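Local coordinates for glyoxalase family protein (PDB 1ZSW) that binds a zinc ion and belongs to the glyoxalase/bleomycin resistance/dioxygenase superfamily, probably as a metal-dependent enzyme whose reaction is not established, at residues D126-S130 against L141-D145. Residues are numbered along the deposited sequence; the frame is centred on the assembly and turned at random.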
# COMPACT_ATOMS: atom_id res chain seq x y z
N ASP A 126 4.56 -13.19 19.86
CA ASP A 126 5.81 -13.68 19.30
C ASP A 126 6.10 -13.15 17.89
O ASP A 126 6.62 -13.86 17.03
CB ASP A 126 5.89 -15.21 19.33
CG ASP A 126 6.01 -15.75 20.75
OD1 ASP A 126 6.73 -15.14 21.57
OD2 ASP A 126 5.38 -16.80 21.02
N VAL A 127 5.76 -11.89 17.70
CA VAL A 127 6.06 -11.19 16.46
C VAL A 127 7.49 -10.67 16.54
O VAL A 127 7.86 -10.01 17.52
CB VAL A 127 5.12 -9.98 16.27
CG1 VAL A 127 5.47 -9.25 14.96
CG2 VAL A 127 3.65 -10.45 16.28
N LYS A 128 8.25 -10.91 15.48
CA LYS A 128 9.58 -10.31 15.33
C LYS A 128 9.49 -8.79 15.32
O LYS A 128 8.73 -8.21 14.55
CB LYS A 128 10.26 -10.86 14.08
CG LYS A 128 11.62 -10.24 13.79
CD LYS A 128 12.37 -11.06 12.74
CE LYS A 128 13.60 -10.33 12.21
NZ LYS A 128 14.72 -10.33 13.18
N HIS A 129 10.25 -8.12 16.20
CA HIS A 129 10.16 -6.67 16.29
C HIS A 129 11.42 -6.09 16.88
O HIS A 129 12.18 -6.79 17.56
CB HIS A 129 8.97 -6.22 17.14
CG HIS A 129 9.07 -6.62 18.58
ND1 HIS A 129 8.86 -7.92 18.99
CD2 HIS A 129 9.37 -5.92 19.70
CE1 HIS A 129 9.02 -8.00 20.30
NE2 HIS A 129 9.33 -6.80 20.75
N SER A 130 11.62 -4.81 16.60
CA SER A 130 12.81 -4.05 16.99
C SER A 130 12.59 -3.47 18.38
O SER A 130 11.57 -3.73 19.03
CB SER A 130 13.06 -2.94 15.96
OG SER A 130 12.18 -1.82 16.10
N LEU A 141 8.64 1.65 15.47
CA LEU A 141 8.92 0.31 15.91
C LEU A 141 8.86 -0.60 14.72
O LEU A 141 7.80 -0.72 14.10
CB LEU A 141 7.89 -0.15 16.97
CG LEU A 141 7.99 -1.52 17.64
CD1 LEU A 141 9.22 -1.65 18.57
CD2 LEU A 141 6.70 -1.81 18.44
N GLN A 142 10.00 -1.17 14.36
CA GLN A 142 10.06 -2.07 13.22
C GLN A 142 9.56 -3.46 13.57
O GLN A 142 9.75 -3.94 14.68
CB GLN A 142 11.49 -2.18 12.66
CG GLN A 142 12.00 -0.92 12.03
CD GLN A 142 13.47 -1.03 11.64
OE1 GLN A 142 14.02 -2.13 11.55
NE2 GLN A 142 14.10 0.10 11.42
N PHE A 143 8.90 -4.12 12.63
CA PHE A 143 8.51 -5.51 12.86
C PHE A 143 8.39 -6.28 11.53
O PHE A 143 8.52 -5.69 10.46
CB PHE A 143 7.21 -5.60 13.69
CG PHE A 143 5.97 -5.10 12.97
CD1 PHE A 143 5.06 -6.02 12.47
CD2 PHE A 143 5.69 -3.75 12.86
CE1 PHE A 143 3.88 -5.59 11.85
CE2 PHE A 143 4.52 -3.29 12.21
CZ PHE A 143 3.61 -4.23 11.72
N GLU A 144 8.25 -7.59 11.60
CA GLU A 144 8.10 -8.44 10.41
C GLU A 144 7.00 -9.46 10.63
O GLU A 144 6.79 -9.93 11.75
CB GLU A 144 9.39 -9.19 10.11
CG GLU A 144 10.56 -8.33 9.85
CD GLU A 144 11.80 -9.11 9.35
OE1 GLU A 144 11.72 -10.31 9.03
OE2 GLU A 144 12.84 -8.45 9.29
N ASP A 145 6.32 -9.84 9.55
CA ASP A 145 5.47 -11.00 9.64
C ASP A 145 6.28 -12.28 9.49
O ASP A 145 7.51 -12.24 9.26
CB ASP A 145 4.22 -10.91 8.73
CG ASP A 145 4.49 -11.19 7.29
OD1 ASP A 145 5.61 -11.63 6.91
OD2 ASP A 145 3.54 -10.96 6.49
O HOH W 1 7.01 -12.24 13.15
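The hydroxyl of S130 does work that a backbone carbonyl would do in a regular ladder: its OG accepts a hydrogen bond from Q142 N at 2.9 Å. With chi1 at 77°, OG sits between S130's own N and carbonyl carbon and reaches the facing strand, while S130 N donates to Q142 O at 2.8 Å. Q142 thus spends both backbone groups on this one serine. The contact is a short antiparallel pairing of 128-129 with 138-144 in one of the chain's two glyoxalase-superfamily regions, where the chain returns from helix 112-124, ended by a Schellman motif with D126 as C-prime residue.

H129 and F143 form a non-hydrogen-bonded pair, their CA atoms 4.0 Å apart, and H129 CA also makes a CA-H...O contact with Q142 O. At the K128-E144 end, E144 N donates to K128 O at 3.1 Å, and in the other direction a water accepts from K128 N and donates to E144 O.

F143, on the face it shares with H129, is approached obliquely by the residue before the strand, V127 CG1 lying 4.1 Å from F143 CD1; F122 and F47, from helices 112-124 and 41-51, add to this apolar packing. On the face of K128 and E144, these two side chains run side by side, pointing the same way. The lysine touches through a methylene, K128 CE lying 3.6 Å from E144 OE2; K128 NZ stays 4.7 Å from E144 OE2, so the attraction is probably only long-range, and E144 OE1 has a weak, long ion pair with R97.

The H129 ring is turned back over the preceding backbone: ND1 donates to V127 O at 2.7 Å, nearly straight at 167°, with the oxygen only 7° out of the imidazole plane.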